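PDB 4ASM: beta-agarase D from Zobellia galactanivorans, which hydrolyses the beta-1,4-linkages of agarose in a random, endo-acting manner with retention of the anomeric configuration. Local coordinates for residues 129-143 and 215-229. Residues are numbered along the deposited sequence; the frame is centred on the assembly and turned at random.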
loop_
_atom_site.group_PDB
_atom_site.type_symbol
_atom_site.label_atom_id
_atom_site.label_comp_id
_atom_site.label_asym_id
_atom_site.label_seq_id
_atom_site.Cartn_x
_atom_site.Cartn_y
_atom_site.Cartn_z
ATOM N N VAL A 129 9.451 -6.000 -9.542
ATOM C CA VAL A 129 10.456 -5.995 -8.483
ATOM C C VAL A 129 10.426 -7.298 -7.688
ATOM O O VAL A 129 9.384 -7.968 -7.587
ATOM C CB VAL A 129 10.272 -4.781 -7.542
ATOM C CG1 VAL A 129 10.307 -3.460 -8.326
ATOM C CG2 VAL A 129 8.982 -4.860 -6.722
ATOM N N LYS A 130 11.571 -7.648 -7.113
ATOM C CA LYS A 130 11.671 -8.829 -6.252
ATOM C C LYS A 130 12.798 -8.603 -5.249
ATOM O O LYS A 130 13.781 -7.912 -5.553
ATOM C CB LYS A 130 11.946 -10.100 -7.089
ATOM C CG LYS A 130 11.657 -11.409 -6.304
ATOM C CD LYS A 130 11.867 -12.646 -7.177
ATOM C CE LYS A 130 11.520 -13.907 -6.411
ATOM N NZ LYS A 130 11.528 -15.080 -7.334
ATOM N N TYR A 131 12.668 -9.182 -4.052
ATOM C CA TYR A 131 13.729 -9.063 -3.065
ATOM C C TYR A 131 15.062 -9.520 -3.690
ATOM O O TYR A 131 15.088 -10.420 -4.548
ATOM C CB TYR A 131 13.408 -9.883 -1.803
ATOM C CG TYR A 131 13.494 -11.370 -2.032
ATOM C CD1 TYR A 131 14.714 -12.048 -1.875
ATOM C CD2 TYR A 131 12.367 -12.094 -2.423
ATOM C CE1 TYR A 131 14.804 -13.401 -2.128
ATOM C CE2 TYR A 131 12.453 -13.473 -2.665
ATOM C CZ TYR A 131 13.678 -14.106 -2.511
ATOM O OH TYR A 131 13.783 -15.467 -2.745
ATOM N N PRO A 132 16.168 -8.887 -3.284
ATOM C CA PRO A 132 16.225 -7.729 -2.410
ATOM C C PRO A 132 15.989 -6.448 -3.203
ATOM O O PRO A 132 16.602 -6.237 -4.255
ATOM C CB PRO A 132 17.649 -7.783 -1.845
ATOM C CG PRO A 132 18.450 -8.481 -2.943
ATOM C CD PRO A 132 17.506 -9.340 -3.715
ATOM N N VAL A 133 15.094 -5.602 -2.703
ATOM C CA VAL A 133 14.736 -4.383 -3.422
ATOM C C VAL A 133 14.159 -3.368 -2.439
ATOM O O VAL A 133 13.414 -3.742 -1.522
ATOM C CB VAL A 133 13.740 -4.668 -4.586
ATOM C CG1 VAL A 133 12.395 -5.155 -4.062
ATOM C CG2 VAL A 133 13.590 -3.455 -5.502
ATOM N N PHE A 134 14.514 -2.108 -2.651
ATOM C CA PHE A 134 13.960 -0.986 -1.886
ATOM C C PHE A 134 13.175 -0.059 -2.810
ATOM O O PHE A 134 13.682 0.362 -3.858
ATOM C CB PHE A 134 15.101 -0.223 -1.193
ATOM C CG PHE A 134 14.669 1.037 -0.498
ATOM C CD1 PHE A 134 13.870 0.979 0.637
ATOM C CD2 PHE A 134 15.076 2.277 -0.986
ATOM C CE1 PHE A 134 13.468 2.157 1.268
ATOM C CE2 PHE A 134 14.679 3.464 -0.364
ATOM C CZ PHE A 134 13.866 3.389 0.769
ATOM N N VAL A 135 11.925 0.219 -2.440
ATOM C CA VAL A 135 11.048 1.071 -3.252
ATOM C C VAL A 135 10.590 2.212 -2.364
ATOM O O VAL A 135 10.057 1.967 -1.289
ATOM C CB VAL A 135 9.798 0.282 -3.772
ATOM C CG1 VAL A 135 8.947 1.151 -4.709
ATOM C CG2 VAL A 135 10.235 -1.002 -4.501
ATOM N N GLU A 136 10.781 3.445 -2.820
ATOM C CA GLU A 136 10.384 4.609 -2.022
ATOM C C GLU A 136 9.774 5.696 -2.894
ATOM O O GLU A 136 10.272 5.950 -3.999
ATOM C CB GLU A 136 11.608 5.181 -1.271
ATOM C CG GLU A 136 11.296 6.332 -0.315
ATOM C CD GLU A 136 12.527 7.021 0.209
ATOM O OE1 GLU A 136 13.508 7.150 -0.549
ATOM O OE2 GLU A 136 12.515 7.451 1.382
ATOM N N ALA A 137 8.724 6.354 -2.396
ATOM C CA ALA A 137 8.071 7.436 -3.123
ATOM C C ALA A 137 7.964 8.694 -2.291
ATOM O O ALA A 137 7.860 8.623 -1.062
ATOM C CB ALA A 137 6.679 7.013 -3.591
ATOM N N ARG A 138 7.994 9.841 -2.969
ATOM C CA ARG A 138 7.650 11.104 -2.330
ATOM C C ARG A 138 6.262 11.450 -2.833
ATOM O O ARG A 138 6.036 11.585 -4.037
ATOM C CB ARG A 138 8.656 12.208 -2.661
ATOM C CG ARG A 138 8.342 13.512 -1.955
ATOM C CD ARG A 138 9.515 14.507 -2.104
ATOM N NE ARG A 138 9.256 15.704 -1.293
ATOM C CZ ARG A 138 8.686 16.819 -1.744
ATOM N NH1 ARG A 138 8.306 16.922 -3.009
ATOM N NH2 ARG A 138 8.471 17.835 -0.908
ATOM N N VAL A 139 5.324 11.596 -1.898
ATOM C CA VAL A 139 3.901 11.631 -2.226
ATOM C C VAL A 139 3.134 12.597 -1.332
ATOM O O VAL A 139 3.379 12.630 -0.126
ATOM C CB VAL A 139 3.296 10.203 -2.134
ATOM C CG1 VAL A 139 3.591 9.537 -0.770
ATOM C CG2 VAL A 139 1.803 10.216 -2.457
ATOM N N LYS A 140 2.244 13.395 -1.934
ATOM C CA LYS A 140 1.300 14.181 -1.167
ATOM C C LYS A 140 0.059 13.323 -0.986
ATOM O O LYS A 140 -0.727 13.134 -1.930
ATOM C CB LYS A 140 0.942 15.466 -1.890
ATOM C CG LYS A 140 0.053 16.395 -1.060
ATOM C CD LYS A 140 -0.253 17.669 -1.804
ATOM C CE LYS A 140 -1.016 18.653 -0.935
ATOM N NZ LYS A 140 -1.339 19.903 -1.703
ATOM N N VAL A 141 -0.113 12.824 0.238
ATOM C CA VAL A 141 -1.276 11.996 0.569
ATOM C C VAL A 141 -2.555 12.795 0.295
ATOM O O VAL A 141 -2.628 13.981 0.639
ATOM C CB VAL A 141 -1.207 11.578 2.057
ATOM C CG1 VAL A 141 -2.435 10.765 2.468
ATOM C CG2 VAL A 141 0.109 10.811 2.335
ATOM N N MET A 142 -3.570 12.174 -0.306
ATOM C CA MET A 142 -4.817 12.890 -0.557
ATOM C C MET A 142 -5.495 13.316 0.730
ATOM O O MET A 142 -5.662 12.505 1.648
ATOM C CB MET A 142 -5.804 12.053 -1.337
ATOM C CG MET A 142 -5.390 11.739 -2.712
ATOM S SD MET A 142 -6.793 11.035 -3.638
ATOM C CE MET A 142 -7.015 9.564 -2.630
ATOM N N ASN A 143 -5.938 14.572 0.750
ATOM C CA ASN A 143 -6.775 15.079 1.831
ATOM C C ASN A 143 -8.227 14.617 1.634
ATOM O O ASN A 143 -9.142 15.413 1.401
ATOM C CB ASN A 143 -6.694 16.605 1.909
ATOM C CG ASN A 143 -7.340 17.129 3.157
ATOM O OD1 ASN A 143 -7.406 16.428 4.169
ATOM N ND2 ASN A 143 -7.852 18.344 3.093
ATOM N N GLN A 215 -3.348 14.442 10.987
ATOM C CA GLN A 215 -3.785 13.883 9.710
ATOM C C GLN A 215 -2.627 13.838 8.744
ATOM O O GLN A 215 -1.794 14.734 8.725
ATOM C CB GLN A 215 -4.949 14.679 9.095
ATOM C CG GLN A 215 -4.600 16.093 8.600
ATOM C CD GLN A 215 -5.758 16.731 7.861
ATOM O OE1 GLN A 215 -5.762 16.821 6.634
ATOM N NE2 GLN A 215 -6.760 17.158 8.611
ATOM N N TRP A 216 -2.614 12.785 7.922
ATOM C CA TRP A 216 -1.621 12.683 6.857
ATOM C C TRP A 216 -2.094 13.326 5.568
ATOM O O TRP A 216 -1.266 13.697 4.736
ATOM C CB TRP A 216 -1.194 11.230 6.640
ATOM C CG TRP A 216 -0.485 10.701 7.838
ATOM C CD1 TRP A 216 -0.990 9.874 8.809
ATOM C CD2 TRP A 216 0.875 10.967 8.200
ATOM N NE1 TRP A 216 -0.029 9.617 9.754
ATOM C CE2 TRP A 216 1.130 10.262 9.402
ATOM C CE3 TRP A 216 1.915 11.721 7.613
ATOM C CZ2 TRP A 216 2.379 10.310 10.051
ATOM C CZ3 TRP A 216 3.161 11.757 8.250
ATOM C CH2 TRP A 216 3.375 11.056 9.459
ATOM N N GLY A 217 -3.413 13.444 5.406
ATOM C CA GLY A 217 -3.984 14.029 4.201
ATOM C C GLY A 217 -3.458 15.436 3.978
ATOM O O GLY A 217 -3.485 16.271 4.884
ATOM N N GLY A 218 -2.999 15.703 2.764
ATOM C CA GLY A 218 -2.415 17.015 2.441
ATOM C C GLY A 218 -0.941 17.177 2.766
ATOM O O GLY A 218 -0.325 18.177 2.357
ATOM N N LYS A 219 -0.361 16.212 3.483
ATOM C CA LYS A 219 1.078 16.250 3.796
ATOM C C LYS A 219 1.849 15.542 2.694
ATOM O O LYS A 219 1.386 14.516 2.160
ATOM C CB LYS A 219 1.379 15.565 5.136
ATOM C CG LYS A 219 0.849 16.307 6.341
ATOM C CD LYS A 219 1.281 15.627 7.637
ATOM C CE LYS A 219 1.660 16.642 8.702
ATOM N NZ LYS A 219 3.083 17.077 8.537
ATOM N N THR A 220 3.018 16.081 2.337
ATOM C CA THR A 220 3.907 15.311 1.482
ATOM C C THR A 220 4.998 14.640 2.296
ATOM O O THR A 220 5.704 15.271 3.109
ATOM C CB THR A 220 4.315 15.929 0.095
ATOM O OG1 THR A 220 5.724 15.826 -0.208
ATOM C CG2 THR A 220 3.647 17.217 -0.207
ATOM N N ILE A 221 5.070 13.337 2.093
ATOM C CA ILE A 221 5.938 12.470 2.858
ATOM C C ILE A 221 6.800 11.664 1.889
ATOM O O ILE A 221 6.476 11.542 0.694
ATOM C CB ILE A 221 5.129 11.506 3.769
ATOM C CG1 ILE A 221 4.249 10.549 2.957
ATOM C CG2 ILE A 221 4.242 12.287 4.768
ATOM C CD1 ILE A 221 3.625 9.430 3.856
ATOM N N ARG A 222 7.897 11.111 2.397
ATOM C CA ARG A 222 8.595 10.030 1.710
ATOM C C ARG A 222 8.237 8.743 2.425
ATOM O O ARG A 222 8.291 8.674 3.659
ATOM C CB ARG A 222 10.108 10.221 1.778
ATOM C CG ARG A 222 10.608 11.351 0.937
ATOM C CD ARG A 222 12.107 11.224 0.850
ATOM N NE ARG A 222 12.813 11.609 2.072
ATOM C CZ ARG A 222 13.713 10.865 2.730
ATOM N NH1 ARG A 222 14.046 9.622 2.363
ATOM N NH2 ARG A 222 14.307 11.394 3.789
ATOM N N ILE A 223 7.847 7.729 1.673
ATOM C CA ILE A 223 7.494 6.445 2.295
ATOM C C ILE A 223 8.033 5.320 1.415
ATOM O O ILE A 223 7.912 5.368 0.190
ATOM C CB ILE A 223 5.974 6.340 2.574
ATOM C CG1 ILE A 223 5.618 5.033 3.304
ATOM C CG2 ILE A 223 5.155 6.530 1.300
ATOM C CD1 ILE A 223 4.233 5.104 3.962
ATOM N N GLY A 224 8.600 4.310 2.051
ATOM C CA GLY A 224 9.224 3.225 1.289
ATOM C C GLY A 224 9.253 1.931 2.050
ATOM O O GLY A 224 9.093 1.916 3.269
ATOM N N VAL A 225 9.446 0.851 1.311
ATOM C CA VAL A 225 9.656 -0.466 1.889
ATOM C C VAL A 225 10.949 -1.069 1.377
ATOM O O VAL A 225 11.231 -1.017 0.169
ATOM C CB VAL A 225 8.455 -1.425 1.637
ATOM C CG1 VAL A 225 8.655 -2.755 2.337
ATOM C CG2 VAL A 225 7.226 -0.831 2.162
ATOM N N ASN A 226 11.732 -1.616 2.309
ATOM C CA ASN A 226 12.901 -2.407 1.956
ATOM C C ASN A 226 12.486 -3.861 2.071
ATOM O O ASN A 226 12.219 -4.368 3.177
ATOM C CB ASN A 226 14.087 -2.071 2.872
ATOM C CG ASN A 226 15.373 -2.788 2.457
ATOM O OD1 ASN A 226 15.544 -3.176 1.299
ATOM N ND2 ASN A 226 16.272 -2.989 3.424
ATOM N N TRP A 227 12.343 -4.510 0.912
ATOM C CA TRP A 227 11.981 -5.915 0.840
ATOM C C TRP A 227 13.295 -6.684 0.835
ATOM O O TRP A 227 14.002 -6.768 -0.179
ATOM C CB TRP A 227 11.123 -6.165 -0.402
ATOM C CG TRP A 227 10.695 -7.578 -0.604
ATOM C CD1 TRP A 227 10.801 -8.624 0.279
ATOM C CD2 TRP A 227 10.053 -8.099 -1.772
ATOM N NE1 TRP A 227 10.282 -9.769 -0.289
ATOM C CE2 TRP A 227 9.825 -9.469 -1.549
ATOM C CE3 TRP A 227 9.658 -7.533 -2.993
ATOM C CZ2 TRP A 227 9.215 -10.282 -2.502
ATOM C CZ3 TRP A 227 9.079 -8.329 -3.929
ATOM C CH2 TRP A 227 8.846 -9.690 -3.683
ATOM N N VAL A 228 13.651 -7.174 2.015
ATOM C CA VAL A 228 14.989 -7.680 2.287
ATOM C C VAL A 228 15.145 -9.112 1.791
ATOM O O VAL A 228 16.183 -9.475 1.200
ATOM C CB VAL A 228 15.274 -7.614 3.815
ATOM C CG1 VAL A 228 16.634 -8.245 4.159
ATOM C CG2 VAL A 228 15.246 -6.185 4.259
ATOM N N SER A 229 14.119 -9.922 2.027
ATOM C CA SER A 229 14.212 -11.356 1.829
ATOM C C SER A 229 12.811 -11.924 1.741
ATOM O O SER A 229 11.835 -11.183 1.866
ATOM C CB SER A 229 14.940 -11.966 3.027
ATOM O OG SER A 229 14.077 -11.926 4.157
HETATM O O HOH W 1 11.272 7.330 3.840
HETATM O O HOH W 2 8.134 17.075 2.182
#
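Trp227 lays one face of its indole against the chain at Lys130 and Tyr131: CB of Tyr131 stands 3.5 Å from the centroid of the five-membered ring in a CH-pi contact, almost on the ring normal. With CG anti to the backbone N (chi1 179°), the indole lies just ahead of the cis peptide bond preceding Pro132, while Val133 CG1 meets its CE3 at 3.8 Å. Cut back to an alanine, Trp227 would probably leave Tyr131 CB and Val133 CG1 without their aromatic partner and open a gap beside Ile161 and Leu233. Strands 133-140 and 220-229 run antiparallel, paired by backbone bonds such as Ala137 N to Ile223 O (2.9 Å). On the face opposite Trp227, a CB on Gly224 would run into Glu136 CB and Val135 O. The extended Glu136 puts OE2 2.8 Å from Arg222 NH1, a bent salt bridge (130° at the hydrogen) met from the syn side but tilted out of the carboxylate plane; OE1 pairs with Arg357. Arg138 pairs with Asp354, a calcium ligand. Within this GH16 catalytic domain, a beta-sandwich, the paired strands thus carry an apolar face, with Val139 beside Ile221, and a largely polar one where Glu136, gripped by two arginines, is likely to stay ionised.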